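Side-chain contacts in beta-amyloid-like protein (Caenorhabditis elegans, PDB 3K66), which is the nematode homolog of human amyloid precursor protein, whose E2 domain carries a heparin-binding site and which is linked to cell adhesion and neurogenesis: residues 105-110 / 131-136; 111-116 / 123-128. All blocks are in the same frame, centred on the assembly; numbering follows the deposited sequence.

Overall arrangement
The two contacts join the same pair of neighbours, helix 55-119 and helix 123-154, on either side of the point where the chain reverses direction. Contact 2 (111-116 with 123-128) lies nearer the turn and is nested inside the loop closed by contact 1 (105-110 with 131-136). Their centres are about 10 Å apart, and they lie about 22 Å (contact 1) and 32 Å (contact 2) from the centre of the chain, towards one end of the elongated E2 domain. In both, the axes of the paired segments come within 8.4 Å, with an alanine of helix 55-119 in the nearest CA pair, Ala106 CA to Tyr133 CA and Ala113 CA to Val126 CA, 4.8 Å each. The two sets of residues touch where Tyr110 CD2 packs 4.0 Å from Val126 O.

Contact 1 of 2, residues 105-110 / 131-136; sequences DATHDY and KAYIRA
Ala106 and Tyr133 carry most of the buried surface here, the methyl of one set against the backbone of the other. Ala106 CB points at the opposite helix and comes to 3.6 Å from Tyr133 CA, and its distance to Tyr133 CB is 4.1 Å. The same methyl lies at the edge of the tyrosine ring, near the ring plane, while on its other flank it meets the methyl of Ala132, CB to CB 4.4 Å. With an alanine on each side at this point, the axes of the two segments come within 8.4 Å, at 162° between their directions. This is an antiparallel pair within the helical E2 domain, formed where helix 55-119 doubles back into helix 123-154. Tyr133 holds CG anti to its backbone N (chi1 172°), which swings the ring alongside Thr107, both side chains pointing the same way. Thr107 OG1 approaches the ring obliquely, 3.5 Å from Tyr133 CD1, in van der Waals contact; its hydrogen bond goes instead to the carbonyl of Lys103, one turn earlier on its own helix. Beyond the pair, Arg176 and Thr180 of helix 163-182 pack on Tyr133, whose hydroxyl makes a weak hydrogen bond to Glu137.

Contact 2 of 2, residues 111-116 / 123-128; sequences RQALAT and KHSVLQ
Val126 reaches across to Ala113 and Leu114 through one of its two methyl branches. At the base of the side chain, its CA lies 3.6 Å from the methyl CB of Ala113; Ala113 CA and Val126 CA, 4.8 Å apart, are the nearest CA pair of the two segments. From Val126 CB the chain forks: with CG1 anti to the backbone N (chi1 154°), CG2 is left beside that nitrogen and takes up the contact across the interface. CG2 rests 3.6 Å from Ala113 CB and also lies over the neighbouring peptide, 3.3 Å from Ala113 O. That carbonyl receives a hydrogen bond from Asn122 ND2, in the short connection between the helices. Here helix 55-119 and helix 123-154 form a helical hairpin in the E2 domain, the two segments running antiparallel at 160° close to the turn. Farther along, CG2 meets the tip of Leu114, whose CD2 stands 4.1 Å away as the two side chains cross obliquely. Leu190 of helix 188-191 touches both Leu114 and Val126, and Phe187 also packs on Leu114, so the apolar contact continues beyond the pair of helices. On the other flank of Ala113, its CB comes within 4.1 Å of Ser125 O, with the serine hydroxyl at a similar distance.

Contact 1 of 2, residues 105-110 / 131-136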
ATOM      1  N   ASP A 105      -4.988   1.744 -20.330  1.00 71.67           N
ATOM      2  CA  ASP A 105      -4.449   0.992 -21.453  1.00 72.65           C
ATOM      3  C   ASP A 105      -5.094  -0.395 -21.642  1.00 70.60           C
ATOM      4  O   ASP A 105      -5.288  -0.851 -22.765  1.00 69.43           O
ATOM      5  CB  ASP A 105      -2.925   0.872 -21.324  1.00 77.97           C
ATOM      6  CG  ASP A 105      -2.238   2.230 -21.199  1.00 82.17           C
ATOM      7  OD1 ASP A 105      -2.838   3.257 -21.597  1.00 84.93           O
ATOM      8  OD2 ASP A 105      -1.093   2.249 -20.702  1.00 86.46           O
ATOM      9  N   ALA A 106      -5.447  -1.073 -20.557  1.00 68.58           N
ATOM     10  CA  ALA A 106      -6.074  -2.384 -20.713  1.00 67.94           C
ATOM     11  C   ALA A 106      -7.413  -2.225 -21.427  1.00 67.56           C
ATOM     12  O   ALA A 106      -7.867  -3.119 -22.167  1.00 65.97           O
ATOM     13  CB  ALA A 106      -6.281  -3.054 -19.365  1.00 65.72           C
ATOM     14  N   THR A 107      -8.049  -1.083 -21.191  1.00 66.68           N
ATOM     15  CA  THR A 107      -9.336  -0.777 -21.798  1.00 68.47           C
ATOM     16  C   THR A 107      -9.174  -0.547 -23.297  1.00 68.83           C
ATOM     17  O   THR A 107      -9.934  -1.101 -24.097  1.00 69.23           O
ATOM     18  CB  THR A 107      -9.955   0.492 -21.151  1.00 69.58           C
ATOM     19  OG1 THR A 107     -10.239   0.237 -19.770  1.00 69.90           O
ATOM     20  CG2 THR A 107     -11.231   0.904 -21.864  1.00 68.60           C
ATOM     21  N   HIS A 108      -8.189   0.273 -23.672  1.00 71.07           N
ATOM     22  CA  HIS A 108      -7.921   0.576 -25.083  1.00 71.22           C
ATOM     23  C   HIS A 108      -7.776  -0.708 -25.868  1.00 70.02           C
ATOM     24  O   HIS A 108      -8.512  -0.942 -26.811  1.00 69.67           O
ATOM     25  CB  HIS A 108      -6.636   1.401 -25.217  1.00 72.27           C
ATOM     26  CG  HIS A 108      -6.188   1.605 -26.631  1.00 75.51           C
ATOM     27  ND1 HIS A 108      -6.671   2.623 -27.433  1.00 76.92           N
ATOM     28  CD2 HIS A 108      -5.333   0.892 -27.401  1.00 76.00           C
ATOM     29  CE1 HIS A 108      -6.131   2.523 -28.633  1.00 78.74           C
ATOM     30  NE2 HIS A 108      -5.316   1.485 -28.642  1.00 78.91           N
ATOM     31  N   ASP A 109      -6.810  -1.530 -25.479  1.00 69.41           N
ATOM     32  CA  ASP A 109      -6.601  -2.803 -26.151  1.00 69.67           C
ATOM     33  C   ASP A 109      -7.947  -3.541 -26.235  1.00 69.00           C
ATOM     34  O   ASP A 109      -8.224  -4.210 -27.231  1.00 69.95           O
ATOM     35  CB  ASP A 109      -5.590  -3.676 -25.392  1.00 72.97           C
ATOM     36  CG  ASP A 109      -4.194  -3.071 -25.348  1.00 76.27           C
ATOM     37  OD1 ASP A 109      -3.749  -2.495 -26.355  1.00 81.32           O
ATOM     38  OD2 ASP A 109      -3.520  -3.191 -24.310  1.00 78.00           O
ATOM     39  N   TYR A 110      -8.789  -3.408 -25.204  1.00 67.03           N
ATOM     40  CA  TYR A 110     -10.092  -4.094 -25.197  1.00 66.22           C
ATOM     41  C   TYR A 110     -11.053  -3.626 -26.268  1.00 67.92           C
ATOM     42  O   TYR A 110     -11.547  -4.431 -27.065  1.00 66.44           O
ATOM     43  CB  TYR A 110     -10.812  -3.941 -23.858  1.00 61.49           C
ATOM     44  CG  TYR A 110     -12.196  -4.594 -23.826  1.00 54.73           C
ATOM     45  CD1 TYR A 110     -13.306  -3.900 -23.361  1.00 51.59           C
ATOM     46  CD2 TYR A 110     -12.360  -5.933 -24.180  1.00 55.68           C
ATOM     47  CE1 TYR A 110     -14.542  -4.517 -23.237  1.00 49.82           C
ATOM     48  CE2 TYR A 110     -13.585  -6.574 -24.060  1.00 52.42           C
ATOM     49  CZ  TYR A 110     -14.672  -5.860 -23.579  1.00 53.45           C
ATOM     50  OH  TYR A 110     -15.876  -6.510 -23.375  1.00 50.73           O
ATOM     51  N   LYS A 131      -9.427 -10.076 -19.990  1.00 63.48           N
ATOM     52  CA  LYS A 131      -8.756 -10.634 -18.820  1.00 63.77           C
ATOM     53  C   LYS A 131      -7.713  -9.667 -18.287  1.00 64.17           C
ATOM     54  O   LYS A 131      -7.473  -9.596 -17.083  1.00 64.82           O
ATOM     55  CB  LYS A 131      -8.100 -11.980 -19.150  1.00 64.47           C
ATOM     56  CG  LYS A 131      -9.071 -12.967 -19.782  1.00 67.37           C
ATOM     57  CD  LYS A 131      -8.771 -14.426 -19.459  1.00 68.15           C
ATOM     58  CE  LYS A 131      -7.665 -14.982 -20.335  1.00 70.53           C
ATOM     59  NZ  LYS A 131      -7.547 -16.464 -20.206  1.00 69.45           N
ATOM     60  N   ALA A 132      -7.096  -8.906 -19.182  1.00 64.41           N
ATOM     61  CA  ALA A 132      -6.093  -7.937 -18.755  1.00 62.21           C
ATOM     62  C   ALA A 132      -6.794  -6.826 -17.974  1.00 60.23           C
ATOM     63  O   ALA A 132      -6.347  -6.401 -16.901  1.00 57.43           O
ATOM     64  CB  ALA A 132      -5.370  -7.365 -19.961  1.00 62.57           C
ATOM     65  N   TYR A 133      -7.908  -6.363 -18.524  1.00 56.51           N
ATOM     66  CA  TYR A 133      -8.669  -5.307 -17.875  1.00 53.99           C
ATOM     67  C   TYR A 133      -9.140  -5.768 -16.506  1.00 53.17           C
ATOM     68  O   TYR A 133      -9.121  -4.993 -15.542  1.00 53.22           O
ATOM     69  CB  TYR A 133      -9.871  -4.915 -18.735  1.00 52.79           C
ATOM     70  CG  TYR A 133     -10.794  -3.972 -18.027  1.00 51.20           C
ATOM     71  CD1 TYR A 133     -10.409  -2.662 -17.735  1.00 52.00           C
ATOM     72  CD2 TYR A 133     -12.034  -4.413 -17.583  1.00 50.74           C
ATOM     73  CE1 TYR A 133     -11.242  -1.823 -17.009  1.00 52.73           C
ATOM     74  CE2 TYR A 133     -12.880  -3.596 -16.857  1.00 50.39           C
ATOM     75  CZ  TYR A 133     -12.479  -2.299 -16.569  1.00 54.02           C
ATOM     76  OH  TYR A 133     -13.321  -1.482 -15.827  1.00 54.52           O
ATOM     77  N   ILE A 134      -9.575  -7.023 -16.429  1.00 51.06           N
ATOM     78  CA  ILE A 134     -10.048  -7.599 -15.180  1.00 49.20           C
ATOM     79  C   ILE A 134      -8.926  -7.658 -14.150  1.00 49.43           C
ATOM     80  O   ILE A 134      -9.086  -7.259 -13.000  1.00 49.13           O
ATOM     81  CB  ILE A 134     -10.593  -9.029 -15.418  1.00 48.24           C
ATOM     82  CG1 ILE A 134     -11.980  -8.930 -16.055  1.00 45.41           C
ATOM     83  CG2 ILE A 134     -10.645  -9.824 -14.100  1.00 43.22           C
ATOM     84  CD1 ILE A 134     -12.598 -10.259 -16.355  1.00 43.13           C
ATOM     85  N   ARG A 135      -7.781  -8.171 -14.573  1.00 53.15           N
ATOM     86  CA  ARG A 135      -6.623  -8.279 -13.691  1.00 53.64           C
ATOM     87  C   ARG A 135      -6.378  -6.894 -13.112  1.00 53.96           C
ATOM     88  O   ARG A 135      -6.196  -6.749 -11.904  1.00 54.45           O
ATOM     89  CB  ARG A 135      -5.400  -8.741 -14.501  1.00 54.41           C
ATOM     90  CG  ARG A 135      -4.801 -10.063 -14.038  1.00 56.53           C
ATOM     91  CD  ARG A 135      -3.653 -10.545 -14.917  1.00 54.70           C
ATOM     92  NE  ARG A 135      -4.143 -11.111 -16.161  1.00 57.06           N
ATOM     93  CZ  ARG A 135      -3.911 -10.583 -17.352  1.00 60.22           C
ATOM     94  NH1 ARG A 135      -3.188  -9.471 -17.434  1.00 60.26           N
ATOM     95  NH2 ARG A 135      -4.406 -11.163 -18.449  1.00 60.69           N
ATOM     96  N   ALA A 136      -6.405  -5.879 -13.981  1.00 54.15           N
ATOM     97  CA  ALA A 136      -6.161  -4.490 -13.577  1.00 55.45           C
ATOM     98  C   ALA A 136      -7.076  -4.005 -12.466  1.00 55.66           C
ATOM     99  O   ALA A 136      -6.615  -3.540 -11.425  1.00 55.89           O
ATOM    100  CB  ALA A 136      -6.281  -3.564 -14.777  1.00 55.59           C
TER

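Contact 2 of 2, residues 111-116 / 123-128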
ATOM      1  N   ARG A 111     -11.345  -2.330 -26.256  1.00 69.95           N
ATOM      2  CA  ARG A 111     -12.259  -1.757 -27.221  1.00 72.10           C
ATOM      3  C   ARG A 111     -11.779  -1.936 -28.651  1.00 75.01           C
ATOM      4  O   ARG A 111     -12.575  -2.166 -29.552  1.00 76.16           O
ATOM      5  CB  ARG A 111     -12.464  -0.288 -26.917  1.00 72.09           C
ATOM      6  CG  ARG A 111     -13.304  -0.038 -25.676  1.00 70.28           C
ATOM      7  CD  ARG A 111     -14.439   0.893 -26.015  1.00 70.97           C
ATOM      8  NE  ARG A 111     -15.739   0.243 -25.881  1.00 73.29           N
ATOM      9  CZ  ARG A 111     -16.874   0.732 -26.375  1.00 75.55           C
ATOM     10  NH1 ARG A 111     -16.870   1.883 -27.053  1.00 77.09           N
ATOM     11  NH2 ARG A 111     -18.019   0.086 -26.169  1.00 75.49           N
ATOM     12  N   GLN A 112     -10.473  -1.846 -28.864  1.00 81.14           N
ATOM     13  CA  GLN A 112      -9.952  -2.026 -30.211  1.00 84.52           C
ATOM     14  C   GLN A 112     -10.237  -3.480 -30.577  1.00 85.58           C
ATOM     15  O   GLN A 112     -10.723  -3.780 -31.673  1.00 84.90           O
ATOM     16  CB  GLN A 112      -8.444  -1.731 -30.267  1.00 85.09           C
ATOM     17  CG  GLN A 112      -8.024  -0.895 -31.496  1.00 90.99           C
ATOM     18  CD  GLN A 112      -6.553  -0.492 -31.505  1.00 94.00           C
ATOM     19  OE1 GLN A 112      -6.204   0.653 -31.827  1.00 94.33           O
ATOM     20  NE2 GLN A 112      -5.688  -1.428 -31.173  1.00 94.43           N
ATOM     21  N   ALA A 113      -9.946  -4.374 -29.639  1.00 82.89           N
ATOM     22  CA  ALA A 113     -10.170  -5.797 -29.847  1.00 82.10           C
ATOM     23  C   ALA A 113     -11.590  -6.010 -30.354  1.00 81.38           C
ATOM     24  O   ALA A 113     -11.834  -6.834 -31.237  1.00 80.86           O
ATOM     25  CB  ALA A 113      -9.960  -6.558 -28.547  1.00 83.39           C
ATOM     26  N   LEU A 114     -12.528  -5.269 -29.779  1.00 81.05           N
ATOM     27  CA  LEU A 114     -13.928  -5.382 -30.171  1.00 79.33           C
ATOM     28  C   LEU A 114     -14.195  -4.763 -31.537  1.00 81.17           C
ATOM     29  O   LEU A 114     -14.808  -5.394 -32.403  1.00 81.95           O
ATOM     30  CB  LEU A 114     -14.839  -4.724 -29.128  1.00 73.61           C
ATOM     31  CG  LEU A 114     -15.209  -5.581 -27.922  1.00 70.76           C
ATOM     32  CD1 LEU A 114     -15.950  -4.729 -26.915  1.00 64.03           C
ATOM     33  CD2 LEU A 114     -16.061  -6.788 -28.360  1.00 65.36           C
ATOM     34  N   ALA A 115     -13.752  -3.523 -31.728  1.00 81.72           N
ATOM     35  CA  ALA A 115     -13.954  -2.849 -33.000  1.00 81.46           C
ATOM     36  C   ALA A 115     -13.382  -3.718 -34.113  1.00 82.08           C
ATOM     37  O   ALA A 115     -14.055  -3.968 -35.110  1.00 81.14           O
ATOM     38  CB  ALA A 115     -13.295  -1.474 -32.989  1.00 83.70           C
ATOM     39  N   THR A 116     -12.150  -4.193 -33.938  1.00 81.40           N
ATOM     40  CA  THR A 116     -11.520  -5.047 -34.941  1.00 82.81           C
ATOM     41  C   THR A 116     -12.318  -6.312 -35.175  1.00 84.99           C
ATOM     42  O   THR A 116     -12.213  -6.942 -36.219  1.00 86.71           O
ATOM     43  CB  THR A 116     -10.101  -5.451 -34.535  1.00 82.34           C
ATOM     44  OG1 THR A 116      -9.235  -4.316 -34.641  1.00 81.95           O
ATOM     45  CG2 THR A 116      -9.588  -6.575 -35.422  1.00 80.24           C
ATOM     46  N   LYS A 123     -11.712 -12.801 -32.060  1.00 90.52           N
ATOM     47  CA  LYS A 123     -12.019 -13.783 -31.029  1.00 88.87           C
ATOM     48  C   LYS A 123     -11.101 -13.762 -29.809  1.00 86.00           C
ATOM     49  O   LYS A 123     -11.388 -13.094 -28.819  1.00 85.53           O
ATOM     50  CB  LYS A 123     -11.979 -15.168 -31.679  1.00 88.47           C
ATOM     51  CG  LYS A 123     -10.890 -15.244 -32.771  1.00 87.18           C
ATOM     52  CD  LYS A 123     -10.447 -16.659 -33.071  1.00 87.85           C
ATOM     53  CE  LYS A 123     -11.557 -17.468 -33.696  1.00 89.67           C
ATOM     54  NZ  LYS A 123     -11.871 -16.990 -35.071  1.00 90.42           N
ATOM     55  N   HIS A 124     -10.005 -14.514 -29.900  1.00 85.32           N
ATOM     56  CA  HIS A 124      -9.013 -14.648 -28.840  1.00 84.60           C
ATOM     57  C   HIS A 124      -8.512 -13.331 -28.272  1.00 80.65           C
ATOM     58  O   HIS A 124      -8.469 -13.146 -27.059  1.00 80.60           O
ATOM     59  CB  HIS A 124      -7.828 -15.481 -29.355  1.00 91.23           C
ATOM     60  CG  HIS A 124      -6.577 -15.331 -28.551  1.00 98.37           C
ATOM     61  ND1 HIS A 124      -5.791 -14.194 -28.605  1.00102.51           N
ATOM     62  CD2 HIS A 124      -5.955 -16.167 -27.684  1.00102.14           C
ATOM     63  CE1 HIS A 124      -4.748 -14.344 -27.814  1.00105.92           C
ATOM     64  NE2 HIS A 124      -4.821 -15.532 -27.242  1.00105.64           N
ATOM     65  N   SER A 125      -8.127 -12.411 -29.146  1.00 78.28           N
ATOM     66  CA  SER A 125      -7.617 -11.128 -28.687  1.00 74.40           C
ATOM     67  C   SER A 125      -8.602 -10.401 -27.776  1.00 71.39           C
ATOM     68  O   SER A 125      -8.205  -9.788 -26.784  1.00 69.23           O
ATOM     69  CB  SER A 125      -7.251 -10.242 -29.880  1.00 73.84           C
ATOM     70  OG  SER A 125      -6.650  -9.041 -29.446  1.00 72.36           O
ATOM     71  N   VAL A 126      -9.888 -10.468 -28.107  1.00 67.27           N
ATOM     72  CA  VAL A 126     -10.891  -9.798 -27.283  1.00 66.30           C
ATOM     73  C   VAL A 126     -10.772 -10.269 -25.840  1.00 66.61           C
ATOM     74  O   VAL A 126     -10.674  -9.448 -24.917  1.00 64.89           O
ATOM     75  CB  VAL A 126     -12.329 -10.026 -27.850  1.00 65.51           C
ATOM     76  CG1 VAL A 126     -13.380  -9.910 -26.751  1.00 60.71           C
ATOM     77  CG2 VAL A 126     -12.621  -8.977 -28.920  1.00 64.33           C
ATOM     78  N   LEU A 127     -10.762 -11.590 -25.666  1.00 65.78           N
ATOM     79  CA  LEU A 127     -10.649 -12.226 -24.358  1.00 65.55           C
ATOM     80  C   LEU A 127      -9.373 -11.853 -23.597  1.00 67.74           C
ATOM     81  O   LEU A 127      -9.434 -11.385 -22.462  1.00 68.62           O
ATOM     82  CB  LEU A 127     -10.724 -13.743 -24.528  1.00 63.55           C
ATOM     83  CG  LEU A 127     -10.520 -14.652 -23.312  1.00 61.82           C
ATOM     84  CD1 LEU A 127     -11.377 -14.199 -22.149  1.00 61.66           C
ATOM     85  CD2 LEU A 127     -10.895 -16.066 -23.694  1.00 60.74           C
ATOM     86  N   GLN A 128      -8.217 -12.056 -24.223  1.00 71.84           N
ATOM     87  CA  GLN A 128      -6.937 -11.731 -23.589  1.00 73.54           C
ATOM     88  C   GLN A 128      -6.944 -10.277 -23.182  1.00 73.77           C
ATOM     89  O   GLN A 128      -6.291  -9.876 -22.216  1.00 74.77           O
ATOM     90  CB  GLN A 128      -5.773 -11.978 -24.553  1.00 74.31           C
ATOM     91  CG  GLN A 128      -4.957 -13.047 -24.090  1.00 78.94           C
TER